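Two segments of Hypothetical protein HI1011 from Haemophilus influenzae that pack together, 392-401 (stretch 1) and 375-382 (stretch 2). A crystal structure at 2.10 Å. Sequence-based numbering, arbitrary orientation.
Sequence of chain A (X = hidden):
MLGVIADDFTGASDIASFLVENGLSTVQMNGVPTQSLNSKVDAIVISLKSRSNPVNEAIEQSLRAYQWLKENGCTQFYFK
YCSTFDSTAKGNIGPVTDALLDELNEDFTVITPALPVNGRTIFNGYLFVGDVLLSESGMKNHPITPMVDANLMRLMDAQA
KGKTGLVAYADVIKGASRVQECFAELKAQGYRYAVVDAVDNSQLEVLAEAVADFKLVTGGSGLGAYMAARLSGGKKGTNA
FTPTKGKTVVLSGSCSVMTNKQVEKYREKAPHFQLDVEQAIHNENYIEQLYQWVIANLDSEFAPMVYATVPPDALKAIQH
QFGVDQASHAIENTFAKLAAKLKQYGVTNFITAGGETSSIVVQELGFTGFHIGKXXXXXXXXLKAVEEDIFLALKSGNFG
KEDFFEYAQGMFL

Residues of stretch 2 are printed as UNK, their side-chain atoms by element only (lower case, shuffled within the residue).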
ATOM      1  N   LEU A 392      -1.874  15.003  -1.595  1.00 20.04           N
ATOM      2  CA  LEU A 392      -2.502  14.524  -0.362  1.00 16.07           C
ATOM      3  C   LEU A 392      -1.554  13.686   0.505  1.00 19.04           C
ATOM      4  O   LEU A 392      -0.699  12.964  -0.004  1.00 19.11           O
ATOM      5  CB  LEU A 392      -3.743  13.682  -0.681  1.00 15.32           C
ATOM      6  CG  LEU A 392      -4.718  14.131  -1.772  1.00 21.78           C
ATOM      7  CD1 LEU A 392      -4.171  13.773  -3.164  1.00 19.46           C
ATOM      8  CD2 LEU A 392      -6.057  13.452  -1.543  1.00 23.17           C
ATOM      9  N   ALA A 393      -1.701  13.815   1.817  1.00 18.05           N
ATOM     10  CA  ALA A 393      -0.917  13.062   2.787  1.00 18.59           C
ATOM     11  C   ALA A 393      -1.969  12.407   3.667  1.00 19.57           C
ATOM     12  O   ALA A 393      -2.614  13.073   4.479  1.00 16.78           O
ATOM     13  CB  ALA A 393      -0.033  13.989   3.615  1.00 14.27           C
ATOM     14  N   LEU A 394      -2.166  11.109   3.462  1.00 18.91           N
ATOM     15  CA  LEU A 394      -3.160  10.344   4.204  1.00 20.14           C
ATOM     16  C   LEU A 394      -2.514   9.603   5.369  1.00 26.37           C
ATOM     17  O   LEU A 394      -1.775   8.633   5.169  1.00 27.73           O
ATOM     18  CB  LEU A 394      -3.841   9.360   3.249  1.00 19.46           C
ATOM     19  CG  LEU A 394      -4.186   9.947   1.872  1.00 14.69           C
ATOM     20  CD1 LEU A 394      -4.705   8.855   0.949  1.00 15.39           C
ATOM     21  CD2 LEU A 394      -5.201  11.086   1.995  1.00 16.67           C
ATOM     22  N   LYS A 395      -2.775  10.068   6.588  1.00 27.63           N
ATOM     23  CA  LYS A 395      -2.197   9.454   7.774  1.00 30.13           C
ATOM     24  C   LYS A 395      -3.168   8.609   8.596  1.00 28.28           C
ATOM     25  O   LYS A 395      -4.008   9.154   9.308  1.00 22.65           O
ATOM     26  CB  LYS A 395      -1.591  10.531   8.684  1.00 33.68           C
ATOM     27  CG  LYS A 395      -0.814   9.970   9.882  1.00 35.03           C
ATOM     28  CD  LYS A 395      -0.937  10.856  11.114  1.00 35.31           C
ATOM     29  CE  LYS A 395      -2.296  10.706  11.794  1.00 31.58           C
ATOM     30  NZ  LYS A 395      -2.270   9.757  12.939  1.00 33.25           N
ATOM     31  N   SER A 396      -3.024   7.285   8.538  1.00 35.74           N
ATOM     32  CA  SER A 396      -3.880   6.411   9.338  1.00 39.15           C
ATOM     33  C   SER A 396      -3.523   6.767  10.802  1.00 35.53           C
ATOM     34  O   SER A 396      -2.515   7.418  11.085  1.00 37.46           O
ATOM     35  CB  SER A 396      -3.671   4.935   8.985  1.00 44.16           C
ATOM     36  OG  SER A 396      -4.827   4.388   8.357  1.00 54.47           O
ATOM     37  N   GLY A 397      -4.437   6.403  11.695  1.00 39.53           N
ATOM     38  CA  GLY A 397      -4.316   6.808  13.097  1.00 37.62           C
ATOM     39  C   GLY A 397      -3.038   6.453  13.846  1.00 39.49           C
ATOM     40  O   GLY A 397      -2.665   7.156  14.782  1.00 38.06           O
ATOM     41  N   ASN A 398      -2.359   5.378  13.462  1.00 40.57           N
ATOM     42  CA  ASN A 398      -1.156   4.976  14.181  1.00 39.99           C
ATOM     43  C   ASN A 398       0.194   5.495  13.701  1.00 39.32           C
ATOM     44  O   ASN A 398       1.151   5.543  14.478  1.00 36.66           O
ATOM     45  CB  ASN A 398      -1.096   3.453  14.283  1.00 49.76           C
ATOM     46  CG  ASN A 398      -2.027   2.902  15.342  1.00 52.73           C
ATOM     47  OD1 ASN A 398      -2.348   3.577  16.324  1.00 52.77           O
ATOM     48  ND2 ASN A 398      -2.445   1.651  15.165  1.00 55.88           N
ATOM     49  N   PHE A 399       0.283   5.847  12.423  1.00 39.02           N
ATOM     50  CA  PHE A 399       1.536   6.315  11.839  1.00 36.39           C
ATOM     51  C   PHE A 399       1.956   7.721  12.252  1.00 36.33           C
ATOM     52  O   PHE A 399       1.177   8.471  12.836  1.00 34.96           O
ATOM     53  CB  PHE A 399       1.464   6.231  10.312  1.00 41.16           C
ATOM     54  CG  PHE A 399       0.994   4.897   9.791  1.00 39.48           C
ATOM     55  CD1 PHE A 399       1.035   3.759  10.590  1.00 47.83           C
ATOM     56  CD2 PHE A 399       0.502   4.786   8.498  1.00 45.42           C
ATOM     57  CE1 PHE A 399       0.591   2.532  10.111  1.00 47.46           C
ATOM     58  CE2 PHE A 399       0.054   3.561   8.007  1.00 46.64           C
ATOM     59  CZ  PHE A 399       0.099   2.432   8.818  1.00 49.03           C
ATOM     60  N   GLY A 400       3.201   8.063  11.928  1.00 37.16           N
ATOM     61  CA  GLY A 400       3.740   9.377  12.237  1.00 38.09           C
ATOM     62  C   GLY A 400       4.158   9.640  13.672  1.00 36.00           C
ATOM     63  O   GLY A 400       3.646   9.032  14.613  1.00 33.77           O
ATOM     64  N   LYS A 401       5.156  10.503  13.831  1.00 37.14           N
ATOM     65  CA  LYS A 401       5.631  10.877  15.159  1.00 43.32           C
ATOM     66  C   LYS A 401       4.735  12.011  15.653  1.00 44.77           C
ATOM     67  O   LYS A 401       3.880  12.490  14.913  1.00 43.74           O
ATOM     68  CB  LYS A 401       7.093  11.341  15.110  1.00 47.89           C
ATOM     69  CG  LYS A 401       8.105  10.238  14.792  1.00 52.57           C
ATOM     70  CD  LYS A 401       9.543  10.770  14.688  1.00 58.65           C
ATOM     71  CE  LYS A 401       9.821  11.524  13.377  1.00 62.86           C
ATOM     72  NZ  LYS A 401       9.087  12.823  13.226  1.00 62.17           N
ATOM     73  N   UNK A 375       8.586  10.101   1.334  1.00 21.54           N
ATOM     74  CA  UNK A 375       8.085   9.568   2.587  1.00 25.94           C
ATOM     75  C   UNK A 375       8.160  10.570   3.737  1.00 26.93           C
ATOM     76  O   UNK A 375       9.243  11.001   4.131  1.00 24.58           O
ATOM     77  c   UNK A 375       8.398   7.583   4.205  1.00 24.52           C
ATOM     78  n   UNK A 375       9.940   6.136   5.390  1.00 18.10           N
ATOM     79  c   UNK A 375       8.855   8.289   2.938  1.00 23.42           C
ATOM     80  c   UNK A 375       9.066   6.225   4.400  1.00 24.56           C
ATOM     81  o   UNK A 375       8.789   5.271   3.674  1.00 22.32           O
ATOM     82  N   UNK A 376       6.993  10.952   4.247  1.00 26.84           N
ATOM     83  CA  UNK A 376       6.886  11.881   5.367  1.00 26.65           C
ATOM     84  C   UNK A 376       7.211  11.103   6.634  1.00 29.00           C
ATOM     85  O   UNK A 376       7.901  11.591   7.528  1.00 32.62           O
ATOM     86  c   UNK A 376       5.092  13.259   4.247  1.00 26.85           C
ATOM     87  c   UNK A 376       5.446  12.446   5.489  1.00 19.93           C
ATOM     88  c   UNK A 376       5.308  13.304   6.731  1.00 20.60           C
ATOM     89  c   UNK A 376       3.645  13.656   4.199  1.00 30.20           C
ATOM     90  N   UNK A 377       6.657   9.901   6.711  1.00 26.90           N
ATOM     91  CA  UNK A 377       6.856   8.997   7.835  1.00 26.51           C
ATOM     92  C   UNK A 377       6.619   7.587   7.290  1.00 28.11           C
ATOM     93  O   UNK A 377       6.039   7.427   6.211  1.00 31.56           O
ATOM     94  c   UNK A 377       5.867   9.317   8.959  1.00 20.17           C
ATOM     95  N   UNK A 378       7.103   6.549   7.999  1.00 32.28           N
ATOM     96  CA  UNK A 378       6.881   5.193   7.486  1.00 29.73           C
ATOM     97  C   UNK A 378       5.383   4.956   7.324  1.00 26.31           C
ATOM     98  O   UNK A 378       4.620   5.071   8.290  1.00 28.96           O
ATOM     99  c   UNK A 378       7.480   4.305   8.585  1.00 31.65           C
ATOM    100  c   UNK A 378       8.555   5.160   9.169  1.00 33.27           C
ATOM    101  c   UNK A 378       7.870   6.510   9.259  1.00 28.64           C
ATOM    102  N   UNK A 379       4.976   4.652   6.097  1.00 29.01           N
ATOM    103  CA  UNK A 379       3.575   4.405   5.809  1.00 27.04           C
ATOM    104  C   UNK A 379       2.808   5.642   5.372  1.00 30.89           C
ATOM    105  O   UNK A 379       1.635   5.546   5.015  1.00 29.92           O
ATOM    106  N   UNK A 380       3.459   6.803   5.394  1.00 26.83           N
ATOM    107  CA  UNK A 380       2.806   8.044   4.989  1.00 25.23           C
ATOM    108  C   UNK A 380       3.577   8.826   3.917  1.00 17.01           C
ATOM    109  O   UNK A 380       4.321   9.753   4.229  1.00 19.26           O
ATOM    110  c   UNK A 380       2.563   8.989   6.195  1.00 27.24           C
ATOM    111  c   UNK A 380       1.578  10.081   5.814  1.00 28.53           C
ATOM    112  c   UNK A 380       2.047   8.214   7.393  1.00 27.90           C
ATOM    113  N   UNK A 381       3.478   8.407   2.648  1.00 15.37           N
ATOM    114  CA  UNK A 381       4.191   9.143   1.602  1.00 15.41           C
ATOM    115  C   UNK A 381       3.349  10.329   1.082  1.00 21.20           C
ATOM    116  O   UNK A 381       2.160  10.456   1.410  1.00 13.15           O
ATOM    117  c   UNK A 381       4.367   8.080   0.515  1.00 17.74           C
ATOM    118  c   UNK A 381       3.117   7.277   0.640  1.00 10.49           C
ATOM    119  c   UNK A 381       2.983   7.112   2.137  1.00 19.97           C
ATOM    120  N   UNK A 382       3.982  11.223   0.332  1.00 17.20           N
ATOM    121  CA  UNK A 382       3.267  12.343  -0.259  1.00 19.70           C
ATOM    122  C   UNK A 382       2.660  11.781  -1.535  1.00 18.87           C
ATOM    123  O   UNK A 382       3.290  10.965  -2.215  1.00 18.49           O
ATOM    124  c   UNK A 382       4.219  13.503  -0.590  1.00 19.56           C
ATOM    125  c   UNK A 382       0.840  16.348   0.939  1.00 24.94           C
ATOM    126  c   UNK A 382       3.038  15.377   0.794  1.00 25.40           C
ATOM    127  c   UNK A 382       4.182  14.589   0.429  1.00 27.18           C
ATOM    128  c   UNK A 382       3.443  16.234   1.847  1.00 27.07           C
ATOM    129  c   UNK A 382       2.564  17.147   2.452  1.00 27.39           C
ATOM    130  c   UNK A 382       1.712  15.443   0.338  1.00 22.38           C
ATOM    131  c   UNK A 382       5.205  14.993   1.241  1.00 28.02           C
ATOM    132  n   UNK A 382       4.767  15.979   2.100  1.00 25.35           N
ATOM    133  c   UNK A 382       1.272  17.188   1.987  1.00 21.92           C
TER
HETATM  134  O   HOH W   1       4.857   5.839  10.996  1.00 34.87           O
HETATM  135  O   HOH W   2      -0.460   9.480   2.147  1.00 31.43           O

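Position 375 carries five side-chain atoms beyond CA: three carbons in a row, the third bearing one oxygen and one nitrogen. That terminal amide on a three-carbon chain is glutamine, Gln375. Gln375 CG comes no nearer to stretch 1 than 9.3 Å, to Gly400 N, so the identification rests on atom count and connectivity alone.

Position 376 has four carbons, forked at the first, with one arm two carbons long. The end of that arm lies 3.7 Å from Ala393 CB. Beta-branching with unequal arms defines Ile376, and the touching atom is its CD1. The chain turns a corner here.

Position 377 shows a single side-chain carbon, hence Ala377. Its CB points toward stretch 1 and sits 3.9 Å from Gly400 CA. The positive phi of Gly400, 77°, by itself favours glycine, whereas an ideal CB there would still be 4.4 Å from Ala377 CB.

At position 378 three carbons close a ring onto the backbone N, which identifies Pro378. The CA-to-CB bond points sideways, and it is the carbonyl that comes closest to stretch 1: Pro378 O is 3.9 Å from Phe399 CB.

Position 379 has no side-chain atoms and is Gly379. Two observations agree with this. With phi/psi of 92/-5, a CB would be jammed against the preceding carbonyl oxygen, and an ideal CB would fall 3.0 Å from Phe399 CD2, a clash. The actual approach is Gly379 O to Phe399 CD2, 3.7 Å.

Position 380 bears one carbon carrying two more, a symmetric fork: Val380. Its chi1 of -165° (t) sets CG2 3.6 Å from Phe399 CB, near the plane of the Phe399 ring at its edge, and 4.2 Å from Lys395 CG, while CG1 lies 3.7 Å from Leu394 O. Val380 N donates to Ala377 O at 2.8 Å, closing a type II turn from Ala377 to Val380.

Position 381 again has three carbons closing onto N, giving Pro381. Its CB points away, leaving its carbonyl as the link: Pro381 O accepts from water 2 at 2.9 Å.

Position 382 has one carbon followed by fused five- and six-membered rings holding eight carbons and one nitrogen, the indole of Trp382. Although its CB points away, the rings swing back: CZ3 is 3.7 Å from Ala393 CB, and CE3 is 3.5 Å from Leu392 O.

The strands run nearly antiparallel, at 175°, with axes 6.2 Å apart at closest approach, yet no direct hydrogen bond joins the stretches. Water supplies the polar links: water 2 also accepts from Leu394 N at 2.7 Å, and water 1 donates to Pro378 O at 2.8 Å while accepting from Gly400 N at 2.9 Å. Apolar packing fills the remainder. Ala393 CB lies 3.9 Å from the centroid of the six-membered ring of Trp382, 19° off its normal, a CH-pi contact over the face, while Val380 packs against Phe399. Together the stretches bury 424 Å².

Stretch 2 (375-382) QIAPGVPW
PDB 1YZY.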